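Local coordinates for protein maleylpyruvate isomerase (Ralstonia sp., PDB 2V6K) that catalyses the glutathione-dependent isomerisation of maleylpyruvate to fumarylpyruvate in bacterial naphthalene degradation, working as a homodimeric zeta-class glutathione transferase, at residues 107-112 and 129-134; 138-143 and 170-175; 194-197 and 201-204; 96-101 and 166-171; 145-150 and 155-160. All coordinates share one frame; numbering follows the deposited sequence.

How the contacts relate
Every contact lies in the all-helical part of the glutathione transferase chain. Starting from the N terminus, contact 4 opens first, on helix 88-104, and closes the widest loop when helix 164-178 comes back against it. Contact 1, between the turn leading into helix 111-121 and helix 125-149, is nested inside that loop. Contact 2 starts further along helix 125-149 and ends on the same part of helix 164-178 as contact 4, sharing Val170 and Pro171. Contact 5, where the end of helix 125-149 meets the loop that follows it, is nested within both. Contact 3 follows last, joining helices 187-196 and 200-205; its Cys196 and Phe202 pack on Val170, tying the last two helices to helix 164-178.

Contact 1: 107-112 and 129-134. With TGG (gamma-glutamyl-S-(1,2-dicarboxyethyl)cysteinylglycine), chain C.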
# COMPACT_ATOMS: atom_id res chain seq x y z
N PRO A 107 2.00 5.62 -4.71
CA PRO A 107 0.89 6.54 -4.44
C PRO A 107 1.30 7.99 -4.33
O PRO A 107 0.48 8.88 -4.61
CB PRO A 107 0.33 6.04 -3.10
CG PRO A 107 0.75 4.58 -3.06
CD PRO A 107 2.13 4.59 -3.65
N ILE A 108 2.54 8.24 -3.95
CA ILE A 108 3.01 9.60 -3.70
C ILE A 108 3.19 10.37 -5.00
O ILE A 108 3.11 11.61 -5.01
CB ILE A 108 4.37 9.61 -2.94
CG1 ILE A 108 4.45 8.52 -1.86
CG2 ILE A 108 4.63 10.98 -2.34
CD1 ILE A 108 3.42 8.65 -0.78
N ASN A 109 3.43 9.65 -6.09
CA ASN A 109 3.72 10.27 -7.38
C ASN A 109 2.58 10.14 -8.38
O ASN A 109 2.72 10.50 -9.55
CB ASN A 109 4.98 9.66 -7.98
CG ASN A 109 6.21 9.94 -7.16
OD1 ASN A 109 6.22 10.84 -6.31
ND2 ASN A 109 7.27 9.18 -7.41
N ASN A 110 1.45 9.64 -7.91
CA ASN A 110 0.27 9.40 -8.74
C ASN A 110 -0.27 10.71 -9.31
O ASN A 110 -0.11 11.77 -8.70
CB ASN A 110 -0.75 8.70 -7.85
CG ASN A 110 -2.01 8.26 -8.58
OD1 ASN A 110 -2.03 8.00 -9.78
ND2 ASN A 110 -3.08 8.16 -7.81
N ARG A 111 -0.90 10.62 -10.47
CA ARG A 111 -1.40 11.78 -11.21
C ARG A 111 -2.11 12.81 -10.33
O ARG A 111 -1.80 14.00 -10.39
CB ARG A 111 -2.30 11.32 -12.36
CG ARG A 111 -2.89 12.44 -13.22
CD ARG A 111 -3.94 11.90 -14.20
NE ARG A 111 -4.26 12.81 -15.30
CZ ARG A 111 -5.14 13.81 -15.24
NH1 ARG A 111 -5.80 14.08 -14.12
NH2 ARG A 111 -5.35 14.56 -16.31
N ARG A 112 -3.07 12.35 -9.53
CA ARG A 112 -3.88 13.28 -8.72
C ARG A 112 -3.02 14.09 -7.75
O ARG A 112 -3.33 15.24 -7.44
CB ARG A 112 -4.98 12.53 -7.96
CG ARG A 112 -4.43 11.53 -6.95
CD ARG A 112 -5.47 10.63 -6.32
NE ARG A 112 -4.82 9.89 -5.25
CZ ARG A 112 -5.38 9.51 -4.11
NH1 ARG A 112 -6.68 9.70 -3.88
NH2 ARG A 112 -4.62 8.92 -3.20
N ASN A 129 9.39 16.80 -11.02
CA ASN A 129 10.43 15.78 -11.14
C ASN A 129 11.23 15.60 -9.85
O ASN A 129 11.57 14.48 -9.49
CB ASN A 129 11.35 16.07 -12.33
CG ASN A 129 10.72 15.71 -13.67
OD1 ASN A 129 9.54 15.37 -13.74
ND2 ASN A 129 11.50 15.81 -14.73
N ALA A 130 11.51 16.71 -9.16
CA ALA A 130 12.27 16.64 -7.91
C ALA A 130 11.48 15.91 -6.82
O ALA A 130 12.04 15.13 -6.05
CB ALA A 130 12.68 18.03 -7.44
N TRP A 131 10.18 16.17 -6.76
CA TRP A 131 9.28 15.47 -5.85
C TRP A 131 9.31 13.98 -6.14
O TRP A 131 9.59 13.17 -5.25
CB TRP A 131 7.86 16.02 -6.03
CG TRP A 131 6.72 15.24 -5.42
CD1 TRP A 131 6.04 14.19 -5.98
CD2 TRP A 131 6.07 15.51 -4.17
NE1 TRP A 131 5.03 13.77 -5.14
CE2 TRP A 131 5.02 14.58 -4.03
CE3 TRP A 131 6.28 16.45 -3.15
CZ2 TRP A 131 4.18 14.56 -2.91
CZ3 TRP A 131 5.45 16.43 -2.05
CH2 TRP A 131 4.41 15.50 -1.94
N CYS A 132 9.05 13.61 -7.39
CA CYS A 132 8.97 12.20 -7.74
C CYS A 132 10.27 11.46 -7.45
O CYS A 132 10.24 10.35 -6.92
CB CYS A 132 8.57 12.02 -9.20
SG CYS A 132 6.87 12.55 -9.53
N GLY A 133 11.39 12.09 -7.79
CA GLY A 133 12.70 11.51 -7.53
C GLY A 133 12.99 11.34 -6.05
O GLY A 133 13.67 10.40 -5.66
N THR A 134 12.49 12.24 -5.22
CA THR A 134 12.68 12.13 -3.78
C THR A 134 12.11 10.80 -3.27
O THR A 134 12.80 10.04 -2.58
CB THR A 134 12.05 13.32 -3.03
OG1 THR A 134 12.69 14.52 -3.46
CG2 THR A 134 12.21 13.18 -1.52
OC1 TGG C . -3.02 -0.24 -6.54
CO1 TGG C . -4.17 0.24 -6.64
OT1 TGG C . -5.05 -0.23 -7.39
CA1 TGG C . -4.49 1.45 -5.81
NN1 TGG C . -3.83 1.35 -4.51
CB1 TGG C . -3.99 2.72 -6.48
CG1 TGG C . -4.72 2.97 -7.79
CD1 TGG C . -4.50 4.36 -8.39
OE1 TGG C . -3.47 5.11 -7.80
NN2 TGG C . -4.34 4.27 -9.81
CA2 TGG C . -3.78 5.32 -10.60
CO2 TGG C . -4.96 6.26 -10.83
OC2 TGG C . -5.97 5.72 -11.64
NN3 TGG C . -4.61 7.61 -11.14
CA3 TGG C . -5.63 8.53 -11.60
CO3 TGG C . -5.50 9.84 -10.87
OC3 TGG C . -4.61 9.97 -10.01
OT3 TGG C . -6.32 10.73 -11.17
CB2 TGG C . -3.20 4.59 -11.79
SG2 TGG C . -2.69 5.58 -13.14
CD2 TGG C . -1.27 6.52 -12.70
CE2 TGG C . -0.06 5.61 -12.61
OE2 TGG C . 0.83 5.66 -13.49
OF2 TGG C . 0.02 4.82 -11.65
CF2 TGG C . -1.15 7.57 -13.81
CH2 TGG C . -0.10 8.62 -13.55
OI2 TGG C . 0.36 8.76 -12.41
OJ2 TGG C . 0.26 9.32 -14.53
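Asn109 and Cys132 bring the two backbones closest, CA to CA 5.6 Å, where the turn leading into helix 111-121 passes the flank of helix 125-149. Two hydrogen bonds join them, one from each side. Trp131, its CG swung anti to the backbone N (chi1 167°), reaches out so that NE1 donates to Ile108 O at 2.9 Å. The oxygen lies in the indole plane, but the N-H comes in from above the plane of the carbonyl. Crossing the indole at about a right angle, Ile108 sets CG2 3.7 Å from Trp131 CZ2. In the other direction Asn109 ND2 donates to Cys132 O, a longer and more bent bond (3.2 Å, 145°), while the amide carbon CG of Asn109 rests 3.6 Å from Cys132 SG. The turn held in this way runs straight into the glutathione site. Asn110 OD1 accepts from NN3 of the bound glutathione conjugate at 2.9 Å, and Arg112 N, at the start of the helix, gives its hydrogen to the carboxylate oxygen OC3 at 2.9 Å; that helix start would probably favour the negative group. Arg111 N adds a weak bond to OI2. Beyond the contact, Trp131 also lies on Ile113, Leu114 and Leu117 of helix 111-121 and meets Tyr116 of the second subunit edge-to-face, so helices 111-121 and 125-149 pack together right at the dimer interface.

Contact 2: 138-143 and 170-175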
# COMPACT_ATOMS: atom_id res chain seq x y z
N ALA A 138 14.23 7.31 -2.25
CA ALA A 138 14.14 6.81 -0.88
C ALA A 138 13.69 5.35 -0.87
O ALA A 138 14.27 4.51 -0.17
CB ALA A 138 13.19 7.67 -0.05
N GLY A 139 12.66 5.04 -1.66
CA GLY A 139 12.14 3.68 -1.72
C GLY A 139 13.12 2.71 -2.35
O GLY A 139 13.29 1.60 -1.86
N PHE A 140 13.76 3.13 -3.43
CA PHE A 140 14.77 2.31 -4.10
C PHE A 140 16.02 2.11 -3.23
O PHE A 140 16.63 1.05 -3.28
CB PHE A 140 15.14 2.88 -5.46
CG PHE A 140 14.16 2.54 -6.57
CD1 PHE A 140 12.93 1.91 -6.31
CD2 PHE A 140 14.46 2.88 -7.88
CE1 PHE A 140 12.05 1.61 -7.35
CE2 PHE A 140 13.59 2.58 -8.93
CZ PHE A 140 12.38 1.95 -8.66
N ASP A 141 16.40 3.11 -2.43
CA ASP A 141 17.49 2.91 -1.47
C ASP A 141 17.20 1.68 -0.61
O ASP A 141 18.07 0.82 -0.42
CB ASP A 141 17.69 4.12 -0.55
CG ASP A 141 18.36 5.30 -1.24
OD1 ASP A 141 18.94 5.15 -2.33
OD2 ASP A 141 18.29 6.41 -0.66
N ALA A 142 15.98 1.60 -0.09
CA ALA A 142 15.59 0.51 0.80
C ALA A 142 15.46 -0.81 0.05
O ALA A 142 15.96 -1.84 0.52
CB ALA A 142 14.29 0.84 1.52
N TYR A 143 14.80 -0.78 -1.11
CA TYR A 143 14.58 -1.98 -1.91
C TYR A 143 15.93 -2.58 -2.33
O TYR A 143 16.16 -3.79 -2.17
CB TYR A 143 13.74 -1.62 -3.14
CG TYR A 143 13.03 -2.76 -3.83
CD1 TYR A 143 11.65 -2.87 -3.77
CD2 TYR A 143 13.73 -3.70 -4.57
CE1 TYR A 143 10.98 -3.89 -4.42
CE2 TYR A 143 13.07 -4.75 -5.22
CZ TYR A 143 11.69 -4.83 -5.13
OH TYR A 143 11.01 -5.84 -5.76
N VAL A 170 8.94 -3.51 -11.59
CA VAL A 170 9.15 -3.16 -12.99
C VAL A 170 8.41 -1.87 -13.41
O VAL A 170 9.02 -0.97 -13.98
CB VAL A 170 8.89 -4.37 -13.92
CG1 VAL A 170 8.76 -3.95 -15.37
CG2 VAL A 170 10.03 -5.37 -13.76
N PRO A 171 7.10 -1.75 -13.11
CA PRO A 171 6.43 -0.49 -13.43
C PRO A 171 7.02 0.71 -12.68
O PRO A 171 7.04 1.82 -13.22
CB PRO A 171 4.99 -0.73 -12.99
CG PRO A 171 4.84 -2.22 -13.05
CD PRO A 171 6.16 -2.73 -12.55
N GLN A 172 7.52 0.49 -11.47
CA GLN A 172 8.12 1.58 -10.71
C GLN A 172 9.42 2.07 -11.34
O GLN A 172 9.72 3.28 -11.31
CB GLN A 172 8.32 1.18 -9.25
CG GLN A 172 8.68 2.35 -8.35
CD GLN A 172 7.61 3.42 -8.37
OE1 GLN A 172 6.53 3.24 -7.81
NE2 GLN A 172 7.91 4.55 -9.03
N VAL A 173 10.20 1.16 -11.92
CA VAL A 173 11.42 1.53 -12.62
C VAL A 173 11.06 2.33 -13.88
O VAL A 173 11.73 3.31 -14.21
CB VAL A 173 12.28 0.30 -12.97
CG1 VAL A 173 13.50 0.72 -13.78
CG2 VAL A 173 12.72 -0.41 -11.71
N GLU A 174 9.98 1.94 -14.56
CA GLU A 174 9.52 2.66 -15.73
C GLU A 174 9.14 4.10 -15.36
O GLU A 174 9.49 5.05 -16.08
CB GLU A 174 8.37 1.91 -16.41
CG GLU A 174 7.64 2.67 -17.52
CD GLU A 174 8.51 2.95 -18.74
OE1 GLU A 174 9.50 2.23 -18.96
OE2 GLU A 174 8.17 3.89 -19.48
N SER A 175 8.45 4.27 -14.23
CA SER A 175 8.10 5.61 -13.75
C SER A 175 9.35 6.42 -13.41
O SER A 175 9.44 7.61 -13.74
CB SER A 175 7.17 5.52 -12.53
OG SER A 175 6.82 6.82 -12.07
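Phe140 reaches from helix 125-149 to Gln172 and Val173 of helix 164-178, and these three side chains make the whole contact in the interior of the helical C-terminal domain of the glutathione transferase fold. The backbones themselves stay well apart: the nearest CA atoms, those of Phe140 and Val173, are 9.2 Å from each other, and the phenyl ring spans the gap. Phe140 points directly at the opposite helix, with CG anti to the carbonyl carbon (chi1 -81°), and has by far the largest share of buried surface. Its far end does the touching. CE1 lies 3.6 Å from Gln172 CG, and CZ is almost as close to the same carbon. Gln172 meets the ring through its aliphatic part; the bend at chi2 (59°) turns the amide off the line of the chain, and its plane stands 73° from that of the ring. Val173 comes in from the opposite side of the ring plane with a single methyl, the two side chains crossing at about a right angle. No hydrogen bond joins the two segments, so the grip is purely one of packing. Pro171, whose N has no bond to the preceding turn, kinks helix 164-178 just before the two residues that receive the ring. Ile105, a glutathione-site residue, touches both Phe140 and Gln172, while Leu183, Ile189 and Leu169 also pack on the ring. The valine branch that meets the phenyl is CG2, 3.9 Å from Phe140 CZ.

Contact 3: 194-197 and 201-204; sequences AACG and AFRR
Cys196 and Phe202 form the tight half of this contact. The cysteine CB sits over the centre of the phenyl ring, 3.6 Å from its centroid and only 10° off the normal, a CH-pi contact. The sulfur lies over the same face but nearer its far end, with SG 3.6 Å from Phe202 CZ, which makes this a cysteine sulfur-aromatic contact as well. At the root of the ring Cys196 O presses on Phe202 CB at 3.2 Å. Phe202 points straight at the preceding helix, and Val170 and Asp166 of helix 164-178 enclose both side chains further, as does Ile19 of helix 12-24 for the ring.

The other half is polar and lies at the surface. Arg203 runs out extended from CG to NE until NE donates to Gly197 O at 2.8 Å, almost straight (171°), with the oxygen in the guanidinium plane and the donor in the carbonyl plane. A water bridges the same two groups, accepting from Arg203 NH2 at 2.9 Å and giving only a weak bond to Gly197 O.

Apolar inside and charged outside, the pair closes the short turn between helix 187-196 and helix 200-205, the last two helices of the chain, in the C-terminal domain of the glutathione transferase fold.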
# COMPACT_ATOMS: atom_id res chain seq x y z
N ALA A 194 16.09 -5.68 -15.92
CA ALA A 194 16.57 -6.22 -17.19
C ALA A 194 16.18 -7.69 -17.36
O ALA A 194 15.75 -8.10 -18.45
CB ALA A 194 18.08 -6.04 -17.30
N ALA A 195 16.33 -8.47 -16.30
CA ALA A 195 15.97 -9.89 -16.33
C ALA A 195 14.48 -10.08 -16.61
O ALA A 195 14.09 -10.90 -17.45
CB ALA A 195 16.38 -10.58 -15.03
N CYS A 196 13.64 -9.30 -15.93
CA CYS A 196 12.20 -9.37 -16.18
C CYS A 196 11.88 -8.96 -17.61
O CYS A 196 10.99 -9.54 -18.24
CB CYS A 196 11.44 -8.48 -15.20
SG CYS A 196 11.50 -9.05 -13.50
N GLY A 197 12.62 -7.99 -18.13
CA GLY A 197 12.43 -7.49 -19.49
C GLY A 197 12.69 -8.51 -20.58
O GLY A 197 12.31 -8.29 -21.73
N ALA A 201 5.93 -12.41 -20.62
CA ALA A 201 4.82 -11.92 -19.80
C ALA A 201 5.01 -10.45 -19.45
O ALA A 201 4.04 -9.68 -19.44
CB ALA A 201 4.66 -12.76 -18.54
N PHE A 202 6.25 -10.06 -19.17
CA PHE A 202 6.57 -8.66 -18.88
C PHE A 202 6.52 -7.81 -20.15
O PHE A 202 5.96 -6.72 -20.15
CB PHE A 202 7.94 -8.55 -18.21
CG PHE A 202 7.96 -8.97 -16.76
CD1 PHE A 202 7.88 -8.01 -15.75
CD2 PHE A 202 8.08 -10.31 -16.41
CE1 PHE A 202 7.91 -8.39 -14.41
CE2 PHE A 202 8.11 -10.69 -15.06
CZ PHE A 202 8.02 -9.73 -14.06
N ARG A 203 7.10 -8.32 -21.23
CA ARG A 203 7.11 -7.57 -22.49
C ARG A 203 5.69 -7.23 -22.94
O ARG A 203 5.41 -6.10 -23.34
CB ARG A 203 7.84 -8.35 -23.58
CG ARG A 203 9.33 -8.50 -23.32
CD ARG A 203 10.01 -9.31 -24.40
NE ARG A 203 11.46 -9.28 -24.23
CZ ARG A 203 12.34 -9.77 -25.10
NH1 ARG A 203 11.92 -10.34 -26.22
NH2 ARG A 203 13.63 -9.69 -24.83
N ARG A 204 4.79 -8.21 -22.84
CA ARG A 204 3.41 -8.02 -23.29
C ARG A 204 2.64 -7.05 -22.41
O ARG A 204 1.65 -6.46 -22.84
CB ARG A 204 2.68 -9.36 -23.38
CG ARG A 204 3.10 -10.20 -24.58
CD ARG A 204 2.22 -11.44 -24.76
NE ARG A 204 2.42 -12.42 -23.70
CZ ARG A 204 1.52 -12.70 -22.76
NH1 ARG A 204 0.34 -12.09 -22.74
NH2 ARG A 204 1.80 -13.61 -21.83
O HOH W 1 15.22 -7.85 -23.27

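Contact 4: 96-101 and 166-171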
# COMPACT_ATOMS: atom_id res chain seq x y z
N ALA A 96 6.81 -7.52 1.64
CA ALA A 96 7.45 -6.29 2.11
C ALA A 96 8.06 -5.51 0.95
O ALA A 96 7.90 -4.28 0.86
CB ALA A 96 8.50 -6.59 3.17
N LEU A 97 8.75 -6.21 0.05
CA LEU A 97 9.31 -5.58 -1.14
C LEU A 97 8.21 -4.92 -1.96
O LEU A 97 8.33 -3.76 -2.36
CB LEU A 97 10.07 -6.61 -1.99
CG LEU A 97 11.41 -7.08 -1.43
CD1 LEU A 97 11.92 -8.28 -2.21
CD2 LEU A 97 12.44 -5.95 -1.44
N ALA A 98 7.12 -5.65 -2.18
CA ALA A 98 6.00 -5.12 -2.94
C ALA A 98 5.43 -3.88 -2.27
O ALA A 98 5.14 -2.89 -2.94
CB ALA A 98 4.91 -6.17 -3.12
N ALA A 99 5.28 -3.92 -0.95
CA ALA A 99 4.66 -2.82 -0.23
C ALA A 99 5.53 -1.56 -0.19
O ALA A 99 5.00 -0.45 -0.14
CB ALA A 99 4.28 -3.26 1.18
N ILE A 100 6.86 -1.71 -0.22
CA ILE A 100 7.72 -0.52 -0.36
C ILE A 100 7.27 0.27 -1.59
O ILE A 100 7.08 1.49 -1.52
CB ILE A 100 9.21 -0.90 -0.50
CG1 ILE A 100 9.74 -1.45 0.83
CG2 ILE A 100 10.05 0.31 -0.97
CD1 ILE A 100 11.13 -2.04 0.74
N VAL A 101 7.07 -0.42 -2.70
CA VAL A 101 6.62 0.23 -3.93
C VAL A 101 5.15 0.63 -3.83
O VAL A 101 4.79 1.79 -4.11
CB VAL A 101 6.81 -0.70 -5.15
CG1 VAL A 101 6.19 -0.08 -6.38
CG2 VAL A 101 8.29 -0.97 -5.38
N ASP A 166 8.31 -8.44 -8.26
CA ASP A 166 8.74 -7.98 -9.58
C ASP A 166 7.62 -7.29 -10.34
O ASP A 166 7.87 -6.37 -11.12
CB ASP A 166 9.27 -9.16 -10.41
CG ASP A 166 10.39 -9.89 -9.72
OD1 ASP A 166 11.39 -9.24 -9.33
OD2 ASP A 166 10.27 -11.12 -9.57
N CYS A 167 6.39 -7.73 -10.11
CA CYS A 167 5.22 -7.09 -10.71
C CYS A 167 5.10 -5.64 -10.27
O CYS A 167 4.67 -4.80 -11.05
CB CYS A 167 3.93 -7.83 -10.37
SG CYS A 167 3.84 -9.51 -10.97
N TYR A 168 5.49 -5.36 -9.03
CA TYR A 168 5.49 -3.98 -8.53
C TYR A 168 6.74 -3.22 -8.96
O TYR A 168 6.66 -2.03 -9.29
CB TYR A 168 5.43 -3.97 -7.00
CG TYR A 168 4.11 -4.31 -6.35
CD1 TYR A 168 3.43 -3.35 -5.58
CD2 TYR A 168 3.57 -5.59 -6.42
CE1 TYR A 168 2.24 -3.66 -4.93
CE2 TYR A 168 2.37 -5.91 -5.77
CZ TYR A 168 1.72 -4.94 -5.02
OH TYR A 168 0.57 -5.24 -4.34
N LEU A 169 7.90 -3.87 -8.93
CA LEU A 169 9.15 -3.18 -9.19
C LEU A 169 9.26 -2.66 -10.62
O LEU A 169 9.65 -1.51 -10.85
CB LEU A 169 10.36 -4.07 -8.86
CG LEU A 169 11.72 -3.41 -9.09
CD1 LEU A 169 11.95 -2.28 -8.09
CD2 LEU A 169 12.83 -4.46 -9.02
N VAL A 170 8.94 -3.51 -11.59
CA VAL A 170 9.15 -3.16 -12.99
C VAL A 170 8.41 -1.87 -13.41
O VAL A 170 9.02 -0.97 -13.98
CB VAL A 170 8.89 -4.37 -13.92
CG1 VAL A 170 8.76 -3.95 -15.37
CG2 VAL A 170 10.03 -5.37 -13.76
N PRO A 171 7.10 -1.75 -13.11
CA PRO A 171 6.43 -0.49 -13.43
C PRO A 171 7.02 0.71 -12.68
O PRO A 171 7.04 1.82 -13.22
CB PRO A 171 4.99 -0.73 -12.99
CG PRO A 171 4.84 -2.22 -13.05
CD PRO A 171 6.16 -2.73 -12.55
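Ala98 is the first residue of 96-101 to meet the other helix, and its methyl does so squarely: CB lies over the centre of the Tyr168 ring, 3.6 Å from the centroid and 11° off the normal, in a CH-pi contact. The alanine carbonyl joins in, with O 3.2 Å from Tyr168 CD1. With only a methyl between them, the backbones can come close, and the CA atoms of Ala98 and Tyr168 are 5.7 Å apart. Tyr168 keeps CG anti to its carbonyl carbon (chi1 -74°), which lays the ring across the alanine.

One turn on, Val101 points at the same helix and packs beside the stem of the tyrosine, its CB 4.0 Å from Tyr168 CB. Its CG1, anti to the backbone N, reaches Tyr168 O at 3.5 Å, while CG2 touches Leu169 CA more loosely. Nothing here is hydrogen-bonded; the helices are held by shape alone, their local axes 8.5 Å apart at closest approach and 32° from parallel, running the same way.

Leu97 and Ile100 of the first helix pack on helix 125-149, and Arg16 of helix 12-24 reaches Tyr168. Asp166 OD2 accepts a hydrogen bond from Thr163 N, consistent with the N-capping box of helix 164-178 in glutathione transferases. With Ala98, Val101 and Tyr168 buried, the pairing of helices 88-104 and 164-178 belongs to the core of the glutathione transferase C-terminal domain.

Contact 5: 145-150 and 155-160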
# COMPACT_ATOMS: atom_id res chain seq x y z
N ALA A 145 18.85 -2.14 -0.89
CA ALA A 145 19.53 -2.66 0.29
C ALA A 145 19.01 -4.05 0.65
O ALA A 145 19.79 -4.94 1.02
CB ALA A 145 19.37 -1.72 1.47
N LEU A 146 17.70 -4.25 0.53
CA LEU A 146 17.10 -5.56 0.81
C LEU A 146 17.51 -6.62 -0.19
O LEU A 146 17.74 -7.78 0.18
CB LEU A 146 15.58 -5.46 0.93
CG LEU A 146 15.11 -4.69 2.17
CD1 LEU A 146 13.63 -4.37 2.06
CD2 LEU A 146 15.39 -5.46 3.45
N LEU A 147 17.63 -6.24 -1.46
CA LEU A 147 18.11 -7.16 -2.50
C LEU A 147 19.53 -7.64 -2.21
O LEU A 147 19.89 -8.78 -2.52
CB LEU A 147 18.07 -6.52 -3.89
CG LEU A 147 16.70 -6.19 -4.48
CD1 LEU A 147 16.84 -5.62 -5.88
CD2 LEU A 147 15.80 -7.41 -4.51
N ALA A 148 20.33 -6.76 -1.60
CA ALA A 148 21.74 -7.02 -1.34
C ALA A 148 21.99 -8.01 -0.22
O ALA A 148 22.98 -8.75 -0.25
CB ALA A 148 22.46 -5.71 -1.04
N VAL A 149 21.12 -8.02 0.78
CA VAL A 149 21.36 -8.85 1.97
C VAL A 149 20.80 -10.27 1.85
O VAL A 149 21.06 -11.12 2.70
CB VAL A 149 20.89 -8.17 3.29
CG1 VAL A 149 21.79 -6.98 3.63
CG2 VAL A 149 19.43 -7.75 3.22
N ASP A 150 20.06 -10.51 0.77
CA ASP A 150 19.45 -11.81 0.51
C ASP A 150 20.42 -12.75 -0.22
O ASP A 150 20.67 -12.59 -1.41
CB ASP A 150 18.17 -11.63 -0.29
CG ASP A 150 17.36 -12.90 -0.42
OD1 ASP A 150 17.85 -13.98 -0.01
OD2 ASP A 150 16.22 -12.83 -0.93
N ARG A 155 18.02 -14.15 -10.22
CA ARG A 155 17.87 -13.07 -11.21
C ARG A 155 16.81 -12.04 -10.86
O ARG A 155 16.80 -10.94 -11.40
CB ARG A 155 17.54 -13.67 -12.58
CG ARG A 155 18.64 -14.53 -13.18
CD ARG A 155 18.12 -15.39 -14.33
NE ARG A 155 17.21 -16.43 -13.86
CZ ARG A 155 16.51 -17.23 -14.66
NH1 ARG A 155 16.61 -17.13 -15.98
NH2 ARG A 155 15.70 -18.15 -14.13
N TYR A 156 15.89 -12.41 -9.97
CA TYR A 156 14.72 -11.58 -9.71
C TYR A 156 14.75 -11.01 -8.30
O TYR A 156 15.75 -11.14 -7.60
CB TYR A 156 13.44 -12.39 -10.00
CG TYR A 156 13.48 -13.01 -11.37
CD1 TYR A 156 13.31 -12.23 -12.52
CD2 TYR A 156 13.74 -14.37 -11.53
CE1 TYR A 156 13.37 -12.80 -13.79
CE2 TYR A 156 13.80 -14.95 -12.80
CZ TYR A 156 13.62 -14.16 -13.92
OH TYR A 156 13.69 -14.75 -15.16
N SER A 157 13.67 -10.36 -7.88
CA SER A 157 13.65 -9.72 -6.56
C SER A 157 13.81 -10.72 -5.42
O SER A 157 14.39 -10.40 -4.38
CB SER A 157 12.37 -8.93 -6.34
OG SER A 157 12.27 -7.82 -7.23
N PHE A 158 13.28 -11.91 -5.62
CA PHE A 158 13.31 -12.97 -4.62
C PHE A 158 13.47 -14.30 -5.33
O PHE A 158 12.73 -14.61 -6.26
CB PHE A 158 12.02 -12.96 -3.80
CG PHE A 158 12.01 -13.97 -2.68
CD1 PHE A 158 12.47 -13.62 -1.42
CD2 PHE A 158 11.54 -15.26 -2.90
CE1 PHE A 158 12.48 -14.55 -0.38
CE2 PHE A 158 11.55 -16.20 -1.87
CZ PHE A 158 12.02 -15.84 -0.61
N GLY A 159 14.44 -15.09 -4.88
CA GLY A 159 14.70 -16.39 -5.51
C GLY A 159 15.05 -16.26 -6.98
O GLY A 159 15.58 -15.24 -7.41
N ASP A 160 14.73 -17.30 -7.75
CA ASP A 160 15.09 -17.31 -9.17
C ASP A 160 13.89 -17.51 -10.09
O ASP A 160 14.03 -17.95 -11.24
CB ASP A 160 16.19 -18.34 -9.45
CG ASP A 160 16.93 -18.07 -10.75
OD1 ASP A 160 17.22 -16.88 -11.06
OD2 ASP A 160 17.23 -19.04 -11.48
O HOH W 2 15.68 -14.91 -2.42
O HOH W 3 15.00 -10.51 -1.71
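Leu147 and Ser157 meet by van der Waals packing: the methyl CD2 of Leu147 lies against the backbone Ser157 O at 3.3 Å, with Ser157 CB further off. No direct hydrogen bond crosses the contact. The polar link runs through water instead. Asp150, with CG anti to the backbone N (chi1 -171°), points at the loop, and its OD2 accepts from two waters. The water 2.7 Å from Asp150 OD2 also donates to Ser157 O at 2.7 Å. The one 2.6 Å from Asp150 OD2 accepts from Gly159 N and lies over one face of the Phe158 ring, toward its rim. Asp150 OD2 itself stays 3.9 Å from Phe158 CD1; the side chains cross at about a right angle, with the carboxylate plane turned 50° from the ring.

Salt bridging holds the loop within itself. Asp160 OD1 is gripped by two donors, Arg155 N on its anti side at 3.0 Å and Arg155 NE on its syn side at 2.8 Å; NH2 adds a weak bond to OD2.

Ser157 OG is hydrogen-bonded to Asp166 OD1 of helix 164-178 and Tyr143 OH of helix 125-149, while Phe158 lies on Val94 of helix 88-104. The turn therefore links the end of helix 125-149 to the start of helix 164-178, with Leu147 and Tyr156 resting on helix 187-196.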